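Local structure of PppA (Pseudomonas aeruginosa, 6JKV) at residues V26-A32 and A256-F262; L143-R147 and L201-P205; H158-E163 and R180-R186. The protein is a key regulatory component of the type VI secretion system, binds manganese, and probably acts as a PP2C-type protein serine/threonine phosphatase. All blocks are in the same frame, centred on the assembly; numbering follows the deposited sequence.

Interactions 1 and 2 are neighbours, their centres 10 Å apart, and they touch where Val26 CG2 packs 3.6 Å from Pro205 N and Tyr29 OH lies 3.4 Å from Val203 CG1. Both reach the sheet that contains strands 142-147 and 254-261; interaction 2 also joins it to the edge of the other sheet. Interaction 3 lies on the opposite side of the chain's centre from interaction 1, centre to centre 29 Å away, and 25 Å from interaction 2. It is close to the metal site: the Val184 side chain is about 8 Å from a manganese ion, against about 13 Å for Ala256. In sequence the three are nested, 3 within 2 within 1.

Interaction 1 of 3, residues V26-A32 and A256-F262; sequences VSYYRSA and ALVVRAF
Backbone hydrogen bonds join Tyr28, Arg30 and Ala32 to Phe262, Arg260 and Val258, pairing the two chain ends as antiparallel strands whose segment axes run at 166°. Arg30 and Arg260 form a hydrogen-bonded pair, with Arg260 N to Arg30 O at 2.7 Å, and Ala32 pairs likewise with Val258. Tyr29-Ala261 and Ser31-Val259 are the non-hydrogen-bonded pairs between. At the C-terminal Phe262 the register slips: Phe262 O accepts from both Ser27 N (2.6 Å) and Tyr28 N (3.3 Å), two successive residues facing one, which is a classic beta bulge. The Ser27 donor lies in the carbonyl plane, while that of Tyr28 is tilted from it.

Side-chain contacts divide between the two faces. On one, Tyr29 CE1 meets Ala261 CB at 3.7 Å and Tyr29 CD1 meets Val259 CG1 at 3.8 Å; Val26 CG1 approaches the same Ala261 methyl. On the other, the Phe262 ring presents its CE1 edge to Arg30 CB at 3.8 Å, and CZ lies at the edge of the Arg30 guanidinium, the two planes 74° apart. With CG opposite its backbone N (chi1 -176°), Tyr28 runs alongside Phe262, pointing the same way, Tyr28 CD2 and Phe262 CD1 4.1 Å apart.

Polar ends are held elsewhere: Tyr29 OH by Gly130 O, Ser31 OG by Asp50, and Arg260 NH2 by His231 O. Strand 29-36 is an outermost strand of its sheet, and strand 254-261 passes on to strand 208-212 through Val259-Phe209 and Leu257-Leu211 backbone bonds. Val258 packs on helix 234-247, whereas Leu257 and Val259 meet Trp57 of strand 56-63 in the second sheet.

Interaction 2 of 3, residues L143-R147 and L201-P205; sequences LYRLR and LHVLP
The edge of the beta sandwich between strand 142-147 and the end of strand 197-202 is bridged to the backbone of His202 by Arg147 directly and by Arg145 through water. The backbones do not pair: the nearest CA atoms, those of Arg147 and Leu204, are 8.4 Å apart. Arg147 NH2 donates to His202 O at 2.8 Å with a bent N-H...O angle of 135°, the acceptor lying 12° out of the guanidinium plane. NH2 also makes a salt bridge with Asp207, whose OD2 accepts from Leu204 N too, so one carboxylate ties the arginine to the loop. Leu204 CD1 sits over the centre of one guanidinium face, 3.9 Å from Arg147 CZ, and its side chain crosses that of Arg147 at about a right angle.

Arg145 NH1 donates to two waters: one, at 2.9 Å from NH1, donates on to His202 O, and the other, at 2.7 Å from NH1, accepts from His202 N. A bend at chi3 (64°) brings NH1 to these waters, while NH2 is in a salt bridge with Glu152. Leu201 CD2 lies over one face of this guanidinium and Arg147 NH1 over the opposite face, both toward the rim; Glu152 and Asp207 probably balance the two charges. Deeper in, Leu143 CD2 and Leu201 CD1 meet tip to tip at 4.0 Å. Such joining of two antiparallel sheets, apolar inside and polar at the rim, fits the central beta sandwich of the PP2C fold.

Interaction 3 of 3, residues H158-E163 and R180-R186; sequences HSYVQE and RANVVTR
Arg186 lies across the His158 ring, CD over its centre and 3.6 Å from the centroid, a CH-pi contact. The guanidinium, its plane 6° from that of the imidazole, runs past the ring's rim, with Arg186 NE 3.6 Å from His158 CD2. Beside this, Thr185 N donates to His158 O at 2.9 Å, approaching from 53° above the carbonyl plane, and Tyr160 N bonds Val183 O at a longer 3.3 Å. These two bonds flank the single backbone bridge between Ser159 and Val184. The Thr185 methyl CG2 and Glu163 OE2 approach from opposite directions to 3.4 Å.

Further along, the Arg180 side chain runs alongside Tyr160, pointing the same way; Arg180 CB comes within 3.7 Å of Tyr160 CD2. Val161 CG2 rests on the backbone of the type I turn 180-183 at Ala181. One water accepts from Val161 N and donates to Arg180 O and Val183 O, joining the first turn of the helix to the beta turn.

Second-shell bonds set these groups in place. Ser159 is the N-cap: its OG, at chi1 77° between the backbone N and the carbonyl carbon, accepts from Gln162 N at 2.9 Å. The imidazole is fixed in rotation at both nitrogens, ND1 by Gly139 N and NE2 by Ser197 OG, and meets the Trp137 ring, the two planes nearly parallel. Val184, touching Asp140, is about 6 Å from the manganese ligand Asp214, side chain to side chain. The contact joins the start of helix 160-165 to the loop that leads to strand 197-202, itself next to strand 132-138.

Interaction 1 of 3, residues V26-A32 and A256-F262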
loop_
_atom_site.group_PDB
_atom_site.type_symbol
_atom_site.label_atom_id
_atom_site.label_comp_id
_atom_site.label_asym_id
_atom_site.label_seq_id
_atom_site.Cartn_x
_atom_site.Cartn_y
_atom_site.Cartn_z
ATOM N N VAL A 26 -13.945 -10.444 15.602
ATOM C CA VAL A 26 -12.476 -10.258 15.551
ATOM C C VAL A 26 -12.045 -9.535 16.825
ATOM O O VAL A 26 -12.615 -8.478 17.130
ATOM C CB VAL A 26 -12.074 -9.493 14.282
ATOM C CG1 VAL A 26 -10.666 -8.923 14.378
ATOM C CG2 VAL A 26 -12.210 -10.400 13.065
ATOM N N SER A 27 -11.062 -10.096 17.524
ATOM C CA SER A 27 -10.542 -9.581 18.816
ATOM C C SER A 27 -9.330 -8.667 18.605
ATOM O O SER A 27 -9.277 -7.612 19.261
ATOM C CB SER A 27 -10.178 -10.716 19.741
ATOM O OG SER A 27 -11.286 -11.564 19.981
ATOM N N TYR A 28 -8.379 -9.062 17.757
ATOM C CA TYR A 28 -6.999 -8.516 17.770
ATOM C C TYR A 28 -6.414 -8.529 16.363
ATOM O O TYR A 28 -6.751 -9.423 15.570
ATOM C CB TYR A 28 -6.130 -9.342 18.722
ATOM C CG TYR A 28 -4.712 -8.861 18.910
ATOM C CD1 TYR A 28 -4.432 -7.762 19.715
ATOM C CD2 TYR A 28 -3.644 -9.514 18.310
ATOM C CE1 TYR A 28 -3.131 -7.328 19.915
ATOM C CE2 TYR A 28 -2.338 -9.083 18.494
ATOM C CZ TYR A 28 -2.080 -7.986 19.297
ATOM O OH TYR A 28 -0.795 -7.571 19.487
ATOM N N TYR A 29 -5.552 -7.555 16.084
ATOM C CA TYR A 29 -4.811 -7.428 14.810
ATOM C C TYR A 29 -3.314 -7.448 15.112
ATOM O O TYR A 29 -2.866 -6.614 15.890
ATOM C CB TYR A 29 -5.218 -6.150 14.081
ATOM C CG TYR A 29 -6.577 -6.217 13.428
ATOM C CD1 TYR A 29 -6.746 -6.831 12.195
ATOM C CD2 TYR A 29 -7.699 -5.692 14.052
ATOM C CE1 TYR A 29 -7.988 -6.903 11.584
ATOM C CE2 TYR A 29 -8.951 -5.771 13.463
ATOM C CZ TYR A 29 -9.097 -6.380 12.228
ATOM O OH TYR A 29 -10.346 -6.444 11.686
ATOM N N ARG A 30 -2.606 -8.434 14.556
ATOM C CA ARG A 30 -1.125 -8.500 14.521
ATOM C C ARG A 30 -0.662 -7.970 13.176
ATOM O O ARG A 30 -1.337 -8.251 12.177
ATOM C CB ARG A 30 -0.601 -9.932 14.600
ATOM C CG ARG A 30 -0.186 -10.380 15.985
ATOM C CD ARG A 30 0.743 -11.571 15.901
ATOM N NE ARG A 30 0.596 -12.464 17.045
ATOM C CZ ARG A 30 1.313 -12.412 18.160
ATOM N NH1 ARG A 30 2.254 -11.503 18.323
ATOM N NH2 ARG A 30 1.084 -13.278 19.128
ATOM N N SER A 31 0.477 -7.286 13.144
ATOM C CA SER A 31 0.999 -6.714 11.887
ATOM C C SER A 31 2.515 -6.619 11.946
ATOM O O SER A 31 3.084 -6.570 13.044
ATOM C CB SER A 31 0.365 -5.370 11.597
ATOM O OG SER A 31 0.609 -4.450 12.652
ATOM N N ALA A 32 3.126 -6.599 10.773
ATOM C CA ALA A 32 4.579 -6.423 10.599
ATOM C C ALA A 32 4.820 -5.850 9.206
ATOM O O ALA A 32 4.020 -6.124 8.291
ATOM C CB ALA A 32 5.314 -7.733 10.790
ATOM N N ALA A 256 6.653 -5.012 1.936
ATOM C CA ALA A 256 5.561 -5.929 2.306
ATOM C C ALA A 256 5.116 -5.594 3.726
ATOM O O ALA A 256 5.974 -5.353 4.597
ATOM C CB ALA A 256 6.007 -7.366 2.177
ATOM N N LEU A 257 3.804 -5.538 3.915
ATOM C CA LEU A 257 3.173 -5.320 5.234
ATOM C C LEU A 257 2.045 -6.336 5.374
ATOM O O LEU A 257 1.137 -6.345 4.510
ATOM C CB LEU A 257 2.663 -3.881 5.313
ATOM C CG LEU A 257 2.463 -3.326 6.718
ATOM C CD1 LEU A 257 2.660 -1.810 6.741
ATOM C CD2 LEU A 257 1.081 -3.703 7.221
ATOM N N VAL A 258 2.127 -7.181 6.400
ATOM C CA VAL A 258 1.148 -8.276 6.625
ATOM C C VAL A 258 0.375 -7.975 7.905
ATOM O O VAL A 258 0.994 -7.583 8.908
ATOM C CB VAL A 258 1.814 -9.664 6.645
ATOM C CG1 VAL A 258 0.883 -10.731 7.215
ATOM C CG2 VAL A 258 2.267 -10.043 5.247
ATOM N N VAL A 259 -0.941 -8.130 7.829
ATOM C CA VAL A 259 -1.867 -7.967 8.974
ATOM C C VAL A 259 -2.628 -9.281 9.133
ATOM O O VAL A 259 -3.112 -9.832 8.119
ATOM C CB VAL A 259 -2.821 -6.780 8.757
ATOM C CG1 VAL A 259 -3.734 -6.562 9.952
ATOM C CG2 VAL A 259 -2.057 -5.504 8.442
ATOM N N ARG A 260 -2.743 -9.752 10.369
ATOM C CA ARG A 260 -3.498 -10.981 10.693
ATOM C C ARG A 260 -4.546 -10.664 11.759
ATOM O O ARG A 260 -4.190 -10.053 12.772
ATOM C CB ARG A 260 -2.561 -12.087 11.174
ATOM C CG ARG A 260 -3.293 -13.381 11.502
ATOM C CD ARG A 260 -2.334 -14.491 11.843
ATOM N NE ARG A 260 -1.778 -15.125 10.658
ATOM C CZ ARG A 260 -2.404 -16.030 9.924
ATOM N NH1 ARG A 260 -3.644 -16.390 10.224
ATOM N NH2 ARG A 260 -1.782 -16.574 8.889
ATOM N N ALA A 261 -5.786 -11.102 11.527
ATOM C CA ALA A 261 -6.925 -10.917 12.448
ATOM C C ALA A 261 -7.099 -12.166 13.314
ATOM O O ALA A 261 -6.929 -13.282 12.784
ATOM C CB ALA A 261 -8.171 -10.622 11.659
ATOM N N PHE A 262 -7.454 -11.976 14.590
ATOM C CA PHE A 262 -7.727 -13.075 15.555
ATOM C C PHE A 262 -9.119 -12.915 16.166
ATOM O O PHE A 262 -9.510 -11.773 16.329
ATOM C CB PHE A 262 -6.661 -13.124 16.651
ATOM C CG PHE A 262 -5.262 -13.395 16.160
ATOM C CD1 PHE A 262 -4.505 -12.392 15.575
ATOM C CD2 PHE A 262 -4.698 -14.658 16.286
ATOM C CE1 PHE A 262 -3.223 -12.646 15.120
ATOM C CE2 PHE A 262 -3.409 -14.910 15.840
ATOM C CZ PHE A 262 -2.672 -13.904 15.257
#

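Interaction 2 of 3, residues L143-R147 and L201-P205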
loop_
_atom_site.group_PDB
_atom_site.type_symbol
_atom_site.label_atom_id
_atom_site.label_comp_id
_atom_site.label_asym_id
_atom_site.label_seq_id
_atom_site.Cartn_x
_atom_site.Cartn_y
_atom_site.Cartn_z
ATOM N N LEU A 143 -3.526 -4.313 -2.083
ATOM C CA LEU A 143 -3.991 -5.062 -0.901
ATOM C C LEU A 143 -4.576 -6.395 -1.367
ATOM O O LEU A 143 -5.448 -6.392 -2.270
ATOM C CB LEU A 143 -5.040 -4.258 -0.144
ATOM C CG LEU A 143 -5.775 -5.068 0.916
ATOM C CD1 LEU A 143 -4.900 -5.241 2.150
ATOM C CD2 LEU A 143 -7.101 -4.425 1.258
ATOM N N TYR A 144 -4.102 -7.478 -0.756
ATOM C CA TYR A 144 -4.650 -8.841 -0.914
ATOM C C TYR A 144 -5.243 -9.311 0.414
ATOM O O TYR A 144 -4.782 -8.881 1.480
ATOM C CB TYR A 144 -3.565 -9.831 -1.323
ATOM C CG TYR A 144 -2.953 -9.630 -2.683
ATOM C CD1 TYR A 144 -1.897 -8.750 -2.864
ATOM C CD2 TYR A 144 -3.383 -10.365 -3.773
ATOM C CE1 TYR A 144 -1.306 -8.590 -4.106
ATOM C CE2 TYR A 144 -2.800 -10.219 -5.017
ATOM C CZ TYR A 144 -1.755 -9.331 -5.183
ATOM O OH TYR A 144 -1.154 -9.189 -6.403
ATOM N N ARG A 145 -6.230 -10.195 0.334
ATOM C CA ARG A 145 -6.752 -10.905 1.522
ATOM C C ARG A 145 -6.514 -12.402 1.349
ATOM O O ARG A 145 -6.866 -12.937 0.296
ATOM C CB ARG A 145 -8.234 -10.608 1.732
ATOM C CG ARG A 145 -8.886 -11.537 2.748
ATOM C CD ARG A 145 -10.313 -11.175 3.065
ATOM N NE ARG A 145 -11.159 -11.317 1.896
ATOM C CZ ARG A 145 -12.426 -10.932 1.834
ATOM N NH1 ARG A 145 -13.000 -10.370 2.885
ATOM N NH2 ARG A 145 -13.097 -11.079 0.707
ATOM N N LEU A 146 -5.922 -13.036 2.358
ATOM C CA LEU A 146 -5.844 -14.507 2.456
ATOM C C LEU A 146 -6.921 -14.977 3.429
ATOM O O LEU A 146 -6.885 -14.581 4.610
ATOM C CB LEU A 146 -4.454 -14.926 2.934
ATOM C CG LEU A 146 -4.213 -16.431 2.967
ATOM C CD1 LEU A 146 -3.970 -16.952 1.562
ATOM C CD2 LEU A 146 -3.044 -16.774 3.870
ATOM N N ARG A 147 -7.847 -15.793 2.937
ATOM C CA ARG A 147 -8.924 -16.393 3.746
ATOM C C ARG A 147 -9.072 -17.862 3.351
ATOM O O ARG A 147 -9.189 -18.147 2.154
ATOM C CB ARG A 147 -10.228 -15.624 3.533
ATOM C CG ARG A 147 -11.434 -16.250 4.214
ATOM C CD ARG A 147 -12.665 -15.398 3.973
ATOM N NE ARG A 147 -12.706 -14.220 4.827
ATOM C CZ ARG A 147 -13.658 -13.286 4.795
ATOM N NH1 ARG A 147 -14.653 -13.377 3.932
ATOM N NH2 ARG A 147 -13.615 -12.263 5.627
ATOM N N LEU A 201 -14.582 -4.262 3.637
ATOM C CA LEU A 201 -14.276 -5.681 3.940
ATOM C C LEU A 201 -14.960 -6.061 5.247
ATOM O O LEU A 201 -14.907 -5.280 6.201
ATOM C CB LEU A 201 -12.761 -5.871 4.051
ATOM C CG LEU A 201 -11.946 -5.588 2.789
ATOM C CD1 LEU A 201 -10.469 -5.449 3.134
ATOM C CD2 LEU A 201 -12.147 -6.684 1.753
ATOM N N HIS A 202 -15.599 -7.224 5.258
ATOM C CA HIS A 202 -16.009 -7.928 6.490
ATOM C C HIS A 202 -14.853 -8.834 6.913
ATOM O O HIS A 202 -14.442 -9.682 6.118
ATOM C CB HIS A 202 -17.319 -8.675 6.253
ATOM C CG HIS A 202 -17.636 -9.668 7.315
ATOM N ND1 HIS A 202 -18.070 -9.304 8.582
ATOM C CD2 HIS A 202 -17.559 -11.012 7.313
ATOM C CE1 HIS A 202 -18.253 -10.387 9.308
ATOM N NE2 HIS A 202 -17.961 -11.443 8.552
ATOM N N VAL A 203 -14.328 -8.617 8.111
ATOM C CA VAL A 203 -13.140 -9.352 8.627
ATOM C C VAL A 203 -13.629 -10.529 9.467
ATOM O O VAL A 203 -14.517 -10.333 10.317
ATOM C CB VAL A 203 -12.208 -8.446 9.447
ATOM C CG1 VAL A 203 -10.882 -9.143 9.704
ATOM C CG2 VAL A 203 -12.003 -7.100 8.769
ATOM N N LEU A 204 -13.070 -11.708 9.210
ATOM C CA LEU A 204 -13.280 -12.909 10.048
ATOM C C LEU A 204 -11.997 -13.227 10.800
ATOM O O LEU A 204 -10.900 -12.992 10.288
ATOM C CB LEU A 204 -13.684 -14.091 9.162
ATOM C CG LEU A 204 -15.109 -14.049 8.622
ATOM C CD1 LEU A 204 -15.356 -15.227 7.696
ATOM C CD2 LEU A 204 -16.118 -14.021 9.763
ATOM N N PRO A 205 -12.100 -13.804 12.020
ATOM C CA PRO A 205 -10.924 -14.328 12.706
ATOM C C PRO A 205 -10.206 -15.314 11.776
ATOM O O PRO A 205 -10.867 -16.143 11.176
ATOM C CB PRO A 205 -11.494 -15.016 13.956
ATOM C CG PRO A 205 -12.822 -14.320 14.182
ATOM C CD PRO A 205 -13.339 -14.017 12.789
HETATM O O HOH W 1 -12.056 -9.371 5.457
HETATM O O HOH W 2 -15.291 -8.933 3.261
#

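Interaction 3 of 3, residues H158-E163 and R180-R186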
loop_
_atom_site.group_PDB
_atom_site.type_symbol
_atom_site.label_atom_id
_atom_site.label_comp_id
_atom_site.label_asym_id
_atom_site.label_seq_id
_atom_site.Cartn_x
_atom_site.Cartn_y
_atom_site.Cartn_z
ATOM N N HIS A 158 -4.551 1.161 -10.451
ATOM C CA HIS A 158 -4.787 2.371 -11.274
ATOM C C HIS A 158 -3.597 2.512 -12.216
ATOM O O HIS A 158 -2.662 3.262 -11.903
ATOM C CB HIS A 158 -4.988 3.604 -10.400
ATOM C CG HIS A 158 -6.168 3.493 -9.503
ATOM N ND1 HIS A 158 -6.063 3.645 -8.137
ATOM C CD2 HIS A 158 -7.468 3.240 -9.768
ATOM C CE1 HIS A 158 -7.254 3.503 -7.598
ATOM N NE2 HIS A 158 -8.133 3.251 -8.581
ATOM N N SER A 159 -3.634 1.766 -13.316
ATOM C CA SER A 159 -2.519 1.645 -14.276
ATOM C C SER A 159 -3.083 1.568 -15.689
ATOM O O SER A 159 -4.214 1.066 -15.879
ATOM C CB SER A 159 -1.664 0.445 -13.980
ATOM O OG SER A 159 -2.295 -0.748 -14.426
ATOM N N TYR A 160 -2.295 2.066 -16.632
ATOM C CA TYR A 160 -2.612 2.030 -18.074
ATOM C C TYR A 160 -2.874 0.586 -18.499
ATOM O O TYR A 160 -3.861 0.341 -19.221
ATOM C CB TYR A 160 -1.461 2.621 -18.883
ATOM C CG TYR A 160 -1.841 2.914 -20.305
ATOM C CD1 TYR A 160 -2.563 4.054 -20.620
ATOM C CD2 TYR A 160 -1.509 2.043 -21.328
ATOM C CE1 TYR A 160 -2.927 4.336 -21.925
ATOM C CE2 TYR A 160 -1.854 2.316 -22.641
ATOM C CZ TYR A 160 -2.578 3.460 -22.935
ATOM O OH TYR A 160 -2.927 3.752 -24.221
ATOM N N VAL A 161 -2.002 -0.327 -18.061
ATOM C CA VAL A 161 -2.105 -1.783 -18.352
ATOM C C VAL A 161 -3.470 -2.272 -17.865
ATOM O O VAL A 161 -4.170 -2.900 -18.658
ATOM C CB VAL A 161 -0.946 -2.582 -17.721
ATOM C CG1 VAL A 161 -1.128 -4.082 -17.908
ATOM C CG2 VAL A 161 0.387 -2.142 -18.293
ATOM N N GLN A 162 -3.842 -1.970 -16.618
ATOM C CA GLN A 162 -5.091 -2.497 -16.007
ATOM C C GLN A 162 -6.297 -2.034 -16.829
ATOM O O GLN A 162 -7.234 -2.832 -16.993
ATOM C CB GLN A 162 -5.241 -2.057 -14.554
ATOM C CG GLN A 162 -6.448 -2.679 -13.865
ATOM C CD GLN A 162 -6.274 -4.164 -13.667
ATOM O OE1 GLN A 162 -5.408 -4.601 -12.915
ATOM N NE2 GLN A 162 -7.112 -4.953 -14.318
ATOM N N GLU A 163 -6.275 -0.799 -17.336
ATOM C CA GLU A 163 -7.379 -0.260 -18.174
ATOM C C GLU A 163 -7.446 -1.042 -19.484
ATOM O O GLU A 163 -8.570 -1.343 -19.924
ATOM C CB GLU A 163 -7.209 1.233 -18.438
ATOM C CG GLU A 163 -7.169 2.064 -17.166
ATOM C CD GLU A 163 -7.017 3.557 -17.403
ATOM O OE1 GLU A 163 -7.794 4.324 -16.812
ATOM O OE2 GLU A 163 -6.110 3.957 -18.167
ATOM N N ARG A 180 3.840 -0.865 -20.875
ATOM C CA ARG A 180 3.142 0.357 -20.389
ATOM C C ARG A 180 2.908 0.304 -18.875
ATOM O O ARG A 180 2.204 1.187 -18.368
ATOM C CB ARG A 180 1.808 0.534 -21.117
ATOM C CG ARG A 180 1.936 0.735 -22.620
ATOM C CD ARG A 180 2.422 2.120 -22.979
ATOM N NE ARG A 180 2.595 2.244 -24.420
ATOM C CZ ARG A 180 1.822 2.958 -25.236
ATOM N NH1 ARG A 180 0.806 3.661 -24.766
ATOM N NH2 ARG A 180 2.087 2.994 -26.529
ATOM N N ALA A 181 3.516 -0.648 -18.164
ATOM C CA ALA A 181 3.289 -0.884 -16.718
ATOM C C ALA A 181 3.789 0.290 -15.863
ATOM O O ALA A 181 3.393 0.363 -14.696
ATOM C CB ALA A 181 3.945 -2.177 -16.291
ATOM N N ASN A 182 4.650 1.160 -16.396
ATOM C CA ASN A 182 5.253 2.253 -15.592
ATOM C C ASN A 182 4.317 3.464 -15.550
ATOM O O ASN A 182 4.620 4.415 -14.818
ATOM C CB ASN A 182 6.635 2.636 -16.114
ATOM C CG ASN A 182 7.717 1.711 -15.595
ATOM O OD1 ASN A 182 7.861 0.580 -16.059
ATOM N ND2 ASN A 182 8.484 2.184 -14.623
ATOM N N VAL A 183 3.215 3.434 -16.296
ATOM C CA VAL A 183 2.214 4.530 -16.282
ATOM C C VAL A 183 1.197 4.227 -15.185
ATOM O O VAL A 183 0.459 3.253 -15.309
ATOM C CB VAL A 183 1.545 4.709 -17.651
ATOM C CG1 VAL A 183 0.382 5.685 -17.579
ATOM C CG2 VAL A 183 2.561 5.150 -18.687
ATOM N N VAL A 184 1.201 5.038 -14.136
ATOM C CA VAL A 184 0.174 4.999 -13.063
ATOM C C VAL A 184 -0.864 6.071 -13.397
ATOM O O VAL A 184 -0.467 7.208 -13.705
ATOM C CB VAL A 184 0.818 5.193 -11.678
ATOM C CG1 VAL A 184 -0.221 5.395 -10.602
ATOM C CG2 VAL A 184 1.724 4.020 -11.334
ATOM N N THR A 185 -2.145 5.701 -13.385
ATOM C CA THR A 185 -3.250 6.592 -13.824
ATOM C C THR A 185 -3.785 7.399 -12.643
ATOM O O THR A 185 -4.421 8.425 -12.880
ATOM C CB THR A 185 -4.370 5.800 -14.502
ATOM O OG1 THR A 185 -4.816 4.804 -13.588
ATOM C CG2 THR A 185 -3.916 5.123 -15.775
ATOM N N ARG A 186 -3.573 6.946 -11.414
ATOM C CA ARG A 186 -3.907 7.763 -10.226
ATOM C C ARG A 186 -2.848 7.520 -9.159
ATOM O O ARG A 186 -2.376 6.368 -9.013
ATOM C CB ARG A 186 -5.298 7.464 -9.655
ATOM C CG ARG A 186 -6.353 7.048 -10.664
ATOM C CD ARG A 186 -7.666 6.800 -9.952
ATOM N NE ARG A 186 -8.709 6.381 -10.877
ATOM C CZ ARG A 186 -9.962 6.122 -10.532
ATOM N NH1 ARG A 186 -10.344 6.238 -9.270
ATOM N NH2 ARG A 186 -10.831 5.749 -11.454
HETATM O O HOH W 3 0.469 0.992 -16.506
#